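Local coordinates for protein putative Phosphate (Eubacterium rectale, PDB 3DAO) that is probably a hydrolase of the haloacid dehalogenase-like family, thought to act as a phosphatase on a substrate not yet established, at residues Val114-Pro128 with Ile167-Cys181. Residues are numbered along the deposited sequence; the frame is centred on the assembly and turned at random. Where two conformers were deposited one is given.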
loop_
_atom_site.group_PDB
_atom_site.type_symbol
_atom_site.label_atom_id
_atom_site.label_comp_id
_atom_site.label_asym_id
_atom_site.label_seq_id
_atom_site.Cartn_x
_atom_site.Cartn_y
_atom_site.Cartn_z
ATOM N N VAL A 114 -4.023 12.094 20.502
ATOM C CA VAL A 114 -5.302 12.311 19.822
ATOM C C VAL A 114 -6.422 12.338 20.864
ATOM O O VAL A 114 -7.281 13.207 20.865
ATOM C CB VAL A 114 -5.548 11.286 18.716
ATOM C CG1 VAL A 114 -6.970 11.501 18.082
ATOM C CG2 VAL A 114 -4.437 11.402 17.651
ATOM N N ARG A 115 -6.311 11.430 21.815
ATOM C CA ARG A 115 -7.310 11.285 22.868
ATOM C C ARG A 115 -7.421 12.548 23.700
ATOM O O ARG A 115 -8.510 13.066 23.944
ATOM C CB ARG A 115 -6.923 10.106 23.757
ATOM C CG ARG A 115 -7.876 9.801 24.874
ATOM C CD ARG A 115 -7.216 8.823 25.862
ATOM N NE ARG A 115 -6.041 9.482 26.440
ATOM C CZ ARG A 115 -5.017 8.888 27.043
ATOM N NH1 ARG A 115 -4.977 7.597 27.151
ATOM N NH2 ARG A 115 -3.987 9.614 27.484
ATOM N N ASP A 116 -6.266 13.077 24.082
ATOM C CA ASP A 116 -6.219 14.206 24.999
ATOM C C ASP A 116 -6.284 15.575 24.373
ATOM O O ASP A 116 -6.824 16.511 24.986
ATOM C CB ASP A 116 -4.936 14.132 25.847
ATOM C CG ASP A 116 -4.904 12.906 26.760
ATOM O OD1 ASP A 116 -5.995 12.357 27.080
ATOM O OD2 ASP A 116 -3.792 12.505 27.175
ATOM N N GLU A 117 -5.697 15.707 23.191
ATOM C CA GLU A 117 -5.599 16.993 22.496
ATOM C C GLU A 117 -6.399 17.165 21.220
ATOM O O GLU A 117 -6.558 18.284 20.742
ATOM C CB GLU A 117 -4.130 17.335 22.222
ATOM C CG GLU A 117 -3.271 17.224 23.464
ATOM C CD GLU A 117 -1.915 17.863 23.266
ATOM O OE1 GLU A 117 -1.881 19.066 22.960
ATOM O OE2 GLU A 117 -0.921 17.147 23.426
ATOM N N LEU A 118 -6.878 16.053 20.650
ATOM C CA LEU A 118 -7.760 16.077 19.457
ATOM C C LEU A 118 -9.014 15.243 19.740
ATOM O O LEU A 118 -9.370 14.348 18.985
ATOM C CB LEU A 118 -7.043 15.553 18.214
ATOM C CG LEU A 118 -5.891 16.363 17.626
ATOM C CD1 LEU A 118 -4.632 16.307 18.495
ATOM C CD2 LEU A 118 -5.573 15.808 16.219
ATOM N N PRO A 119 -9.725 15.599 20.809
ATOM C CA PRO A 119 -10.825 14.752 21.278
ATOM C C PRO A 119 -12.019 14.684 20.318
ATOM O O PRO A 119 -12.846 13.793 20.458
ATOM C CB PRO A 119 -11.194 15.388 22.617
ATOM C CG PRO A 119 -10.845 16.848 22.426
ATOM C CD PRO A 119 -9.589 16.829 21.613
ATOM N N ALA A 120 -12.083 15.559 19.327
ATOM C CA ALA A 120 -13.206 15.500 18.372
ATOM C C ALA A 120 -12.962 14.423 17.329
ATOM O O ALA A 120 -13.852 14.098 16.568
ATOM C CB ALA A 120 -13.411 16.797 17.657
ATOM N N CYS A 121 -11.722 13.971 17.258
ATOM C CA CYS A 121 -11.265 12.946 16.294
ATOM C C CYS A 121 -11.344 11.539 16.860
ATOM O O CYS A 121 -11.367 11.315 18.085
ATOM C CB CYS A 121 -9.795 13.208 15.864
ATOM S SG CYS A 121 -9.494 14.752 15.006
ATOM N N ASP A 122 -11.425 10.586 15.947
ATOM C CA ASP A 122 -11.282 9.194 16.291
ATOM C C ASP A 122 -9.949 8.656 15.752
ATOM O O ASP A 122 -9.240 9.304 14.975
ATOM C CB ASP A 122 -12.438 8.424 15.713
ATOM C CG ASP A 122 -13.745 8.875 16.323
ATOM O OD1 ASP A 122 -13.949 8.640 17.543
ATOM O OD2 ASP A 122 -14.536 9.485 15.600
ATOM N N TYR A 123 -9.610 7.450 16.150
ATOM C CA TYR A 123 -8.340 6.865 15.684
ATOM C C TYR A 123 -8.389 5.359 15.643
ATOM O O TYR A 123 -9.232 4.721 16.283
ATOM C CB TYR A 123 -7.136 7.373 16.484
ATOM C CG TYR A 123 -7.260 7.259 17.969
ATOM C CD1 TYR A 123 -7.898 8.255 18.708
ATOM C CD2 TYR A 123 -6.714 6.171 18.656
ATOM C CE1 TYR A 123 -7.999 8.173 20.070
ATOM C CE2 TYR A 123 -6.814 6.083 20.043
ATOM C CZ TYR A 123 -7.453 7.088 20.741
ATOM O OH TYR A 123 -7.572 7.019 22.120
ATOM N N PHE A 124 -7.478 4.824 14.849
ATOM C CA PHE A 124 -7.393 3.388 14.593
ATOM C C PHE A 124 -5.950 2.956 14.540
ATOM O O PHE A 124 -5.073 3.743 14.169
ATOM C CB PHE A 124 -8.046 3.053 13.240
ATOM C CG PHE A 124 -9.472 3.552 13.117
ATOM C CD1 PHE A 124 -10.529 2.767 13.558
ATOM C CD2 PHE A 124 -9.730 4.803 12.609
ATOM C CE1 PHE A 124 -11.824 3.233 13.492
ATOM C CE2 PHE A 124 -10.997 5.284 12.550
ATOM C CZ PHE A 124 -12.056 4.505 12.979
ATOM N N ALA A 125 -5.700 1.727 14.950
ATOM C CA ALA A 125 -4.331 1.175 14.900
ATOM C C ALA A 125 -4.410 -0.160 14.157
ATOM O O ALA A 125 -5.150 -1.062 14.563
ATOM C CB ALA A 125 -3.780 0.988 16.305
ATOM N N ALA A 126 -3.691 -0.259 13.056
ATOM C CA ALA A 126 -3.776 -1.442 12.185
ATOM C C ALA A 126 -2.565 -2.347 12.235
ATOM O O ALA A 126 -1.452 -1.900 12.366
ATOM C CB ALA A 126 -4.020 -1.016 10.732
ATOM N N THR A 127 -2.848 -3.641 12.126
ATOM C CA THR A 127 -1.822 -4.672 11.958
ATOM C C THR A 127 -2.013 -5.210 10.521
ATOM O O THR A 127 -2.923 -4.771 9.803
ATOM C CB THR A 127 -1.967 -5.824 12.967
ATOM O OG1 THR A 127 -2.980 -6.733 12.523
ATOM C CG2 THR A 127 -2.328 -5.268 14.336
ATOM N N PRO A 128 -1.168 -6.151 10.084
ATOM C CA PRO A 128 -1.359 -6.658 8.732
ATOM C C PRO A 128 -2.649 -7.426 8.549
ATOM O O PRO A 128 -3.155 -7.545 7.430
ATOM C CB PRO A 128 -0.161 -7.589 8.522
ATOM C CG PRO A 128 0.879 -7.133 9.485
ATOM C CD PRO A 128 0.131 -6.520 10.654
ATOM N N ILE A 167 1.302 -1.415 12.131
ATOM C CA ILE A 167 1.867 -0.913 10.895
ATOM C C ILE A 167 1.292 0.415 10.452
ATOM O O ILE A 167 1.874 1.116 9.617
ATOM C CB ILE A 167 1.790 -1.966 9.718
ATOM C CG1 ILE A 167 0.341 -2.350 9.404
ATOM C CG2 ILE A 167 2.765 -3.163 9.995
ATOM C CD1 ILE A 167 0.195 -3.159 8.101
ATOM N N LYS A 168 0.191 0.813 11.085
ATOM C CA LYS A 168 -0.434 2.105 10.734
ATOM C C LYS A 168 -1.277 2.628 11.887
ATOM O O LYS A 168 -1.939 1.870 12.558
ATOM C CB LYS A 168 -1.334 1.963 9.513
ATOM C CG LYS A 168 -2.037 3.289 9.100
ATOM C CD LYS A 168 -2.814 3.147 7.815
ATOM C CE LYS A 168 -4.010 2.215 7.964
ATOM N NZ LYS A 168 -4.794 2.168 6.669
ATOM N N PHE A 169 -1.163 3.930 12.105
ATOM C CA PHE A 169 -1.996 4.647 13.058
ATOM C C PHE A 169 -2.693 5.713 12.225
ATOM O O PHE A 169 -2.052 6.485 11.506
ATOM C CB PHE A 169 -1.191 5.277 14.183
ATOM C CG PHE A 169 -2.035 6.154 15.103
ATOM C CD1 PHE A 169 -2.617 5.640 16.219
ATOM C CD2 PHE A 169 -2.222 7.490 14.820
ATOM C CE1 PHE A 169 -3.407 6.424 17.048
ATOM C CE2 PHE A 169 -2.993 8.283 15.666
ATOM C CZ PHE A 169 -3.575 7.730 16.780
ATOM N N THR A 170 -4.011 5.731 12.325
ATOM C CA THR A 170 -4.832 6.612 11.536
ATOM C C THR A 170 -5.774 7.470 12.364
ATOM O O THR A 170 -6.466 6.977 13.262
ATOM C CB THR A 170 -5.701 5.766 10.580
ATOM O OG1 THR A 170 -4.839 5.086 9.638
ATOM C CG2 THR A 170 -6.708 6.631 9.796
ATOM N N VAL A 171 -5.804 8.755 12.024
ATOM C CA VAL A 171 -6.727 9.716 12.666
ATOM C C VAL A 171 -7.865 9.985 11.698
ATOM O O VAL A 171 -7.654 10.122 10.504
ATOM C CB VAL A 171 -6.042 11.061 12.986
ATOM C CG1 VAL A 171 -6.932 11.881 13.917
ATOM C CG2 VAL A 171 -4.609 10.818 13.607
ATOM N N PHE A 172 -9.069 10.038 12.246
ATOM C CA PHE A 172 -10.288 10.345 11.508
ATOM C C PHE A 172 -11.093 11.486 12.114
ATOM O O PHE A 172 -11.209 11.648 13.335
ATOM C CB PHE A 172 -11.223 9.124 11.466
ATOM C CG PHE A 172 -12.567 9.421 10.834
ATOM C CD1 PHE A 172 -12.690 9.477 9.475
ATOM C CD2 PHE A 172 -13.698 9.630 11.610
ATOM C CE1 PHE A 172 -13.924 9.762 8.869
ATOM C CE2 PHE A 172 -14.931 9.895 10.996
ATOM C CZ PHE A 172 -15.019 9.969 9.646
ATOM N N HIS A 173 -11.580 12.307 11.206
ATOM C CA HIS A 173 -12.603 13.327 11.510
ATOM C C HIS A 173 -13.530 13.432 10.285
ATOM O O HIS A 173 -13.057 13.354 9.171
ATOM C CB HIS A 173 -12.021 14.706 11.855
ATOM C CG HIS A 173 -13.051 15.679 12.343
ATOM N ND1 HIS A 173 -13.824 16.441 11.489
ATOM C CD2 HIS A 173 -13.456 15.988 13.594
ATOM C CE1 HIS A 173 -14.640 17.199 12.207
ATOM N NE2 HIS A 173 -14.441 16.939 13.484
ATOM N N PRO A 174 -14.842 13.634 10.484
ATOM C CA PRO A 174 -15.748 13.749 9.345
ATOM C C PRO A 174 -15.420 14.794 8.312
ATOM O O PRO A 174 -15.784 14.643 7.149
ATOM C CB PRO A 174 -17.056 14.154 10.013
ATOM C CG PRO A 174 -17.019 13.476 11.268
ATOM C CD PRO A 174 -15.596 13.699 11.746
ATOM N N ASP A 175 -14.772 15.878 8.705
ATOM C CA ASP A 175 -14.532 16.928 7.728
ATOM C C ASP A 175 -13.364 17.880 7.913
ATOM O O ASP A 175 -13.149 18.725 7.041
ATOM C CB ASP A 175 -15.811 17.736 7.556
ATOM C CG ASP A 175 -16.342 18.233 8.836
ATOM O OD1 ASP A 175 -15.620 19.030 9.459
ATOM O OD2 ASP A 175 -17.474 17.822 9.235
ATOM N N LYS A 176 -12.613 17.755 9.001
ATOM C CA LYS A 176 -11.438 18.648 9.170
ATOM C C LYS A 176 -10.342 17.972 9.930
ATOM O O LYS A 176 -9.694 18.563 10.783
ATOM C CB LYS A 176 -11.825 19.949 9.873
ATOM C CG LYS A 176 -12.535 19.744 11.207
ATOM C CD LYS A 176 -12.821 21.089 11.899
ATOM C CE LYS A 176 -13.730 20.927 13.111
ATOM N NZ LYS A 176 -13.990 22.219 13.779
ATOM N N CYS A 177 -10.047 16.752 9.514
ATOM C CA CYS A 177 -9.025 15.968 10.197
ATOM C C CYS A 177 -7.623 16.593 10.124
ATOM O O CYS A 177 -6.984 16.860 11.146
ATOM C CB CYS A 177 -8.991 14.542 9.658
ATOM S SG CYS A 177 -7.928 13.489 10.662
ATOM N N GLU A 178 -7.128 16.799 8.910
ATOM C CA GLU A 178 -5.804 17.391 8.737
ATOM C C GLU A 178 -5.749 18.747 9.439
ATOM O O GLU A 178 -4.774 19.091 10.086
ATOM C CB GLU A 178 -5.435 17.545 7.260
ATOM C CG GLU A 178 -4.037 18.070 7.074
ATOM C CD GLU A 178 -3.681 18.293 5.620
ATOM O OE1 GLU A 178 -4.598 18.534 4.792
ATOM O OE2 GLU A 178 -2.474 18.301 5.328
ATOM N N GLU A 179 -6.821 19.490 9.277
ATOM C CA GLU A 179 -6.942 20.835 9.840
ATOM C C GLU A 179 -6.750 20.766 11.351
ATOM O O GLU A 179 -6.038 21.585 11.949
ATOM C CB GLU A 179 -8.286 21.442 9.493
ATOM C CG GLU A 179 -8.548 22.757 10.222
ATOM C CD GLU A 179 -9.875 23.356 9.863
ATOM O OE1 GLU A 179 -10.227 23.350 8.669
ATOM O OE2 GLU A 179 -10.573 23.832 10.780
ATOM N N LEU A 180 -7.383 19.789 11.983
ATOM C CA LEU A 180 -7.226 19.650 13.423
ATOM C C LEU A 180 -5.854 19.120 13.811
ATOM O O LEU A 180 -5.374 19.383 14.910
ATOM C CB LEU A 180 -8.299 18.753 14.022
ATOM C CG LEU A 180 -9.712 19.346 14.092
ATOM C CD1 LEU A 180 -10.739 18.234 14.475
ATOM C CD2 LEU A 180 -9.704 20.526 15.074
ATOM N N CYS A 181 -5.240 18.331 12.934
ATOM C CA CYS A 181 -3.944 17.730 13.218
ATOM C C CYS A 181 -2.770 18.686 13.001
ATOM O O CYS A 181 -1.683 18.481 13.521
ATOM C CB CYS A 181 -3.689 16.492 12.337
ATOM S SG CYS A 181 -4.643 15.034 12.798
#
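D122 and F172 open an antiparallel ladder of backbone hydrogen bonds joining strands 122-126 and 168-172, neighbours inside a six-stranded sheet, probably that of the cap domain found in many HAD hydrolases. D122 N bonds to F172 O, and F172 N to D122 O; F124 with T170 repeats the exchange. At the far end a classic beta bulge sets I167 and K168 against A126: I167 N lies 2.8 Å from A126 O, K168 N bonds weakly to A126 O at 3.4 Å, and A126 N meets K168 O almost straight (174°).

Apolar packing dominates the face carrying Y123, F169 and V171. F169, its CG anti to the backbone N (chi1 174°), reaches CZ to 3.6 Å from Y123 CB; the two rings, 30° apart in plane, barely overlap. V114 CG2 meets the F169 ring edge, 3.9 Å from CZ, while F185 of helix 185-189 packs on V114, F169 and V171. On the other face, F172 CB lies at the edge of the F124 ring, 4.0 Å from CE2.

Beyond the strands, the small side chain of C121 brings SG to 3.7 Å from L180 CD1, and L118 CD2 lies 3.6 Å from C181 SG. H173 CD2 approaches A120 O at 3.5 Å, and ND1 accepts bonds from D175 N and K176 N; a leucine here would probably leave those amides without their acceptor. Alternate residues thus bond across this pair, the others outward to strands 131-133 and 202-207, while hydrocarbon and sulfur join the flanking helices.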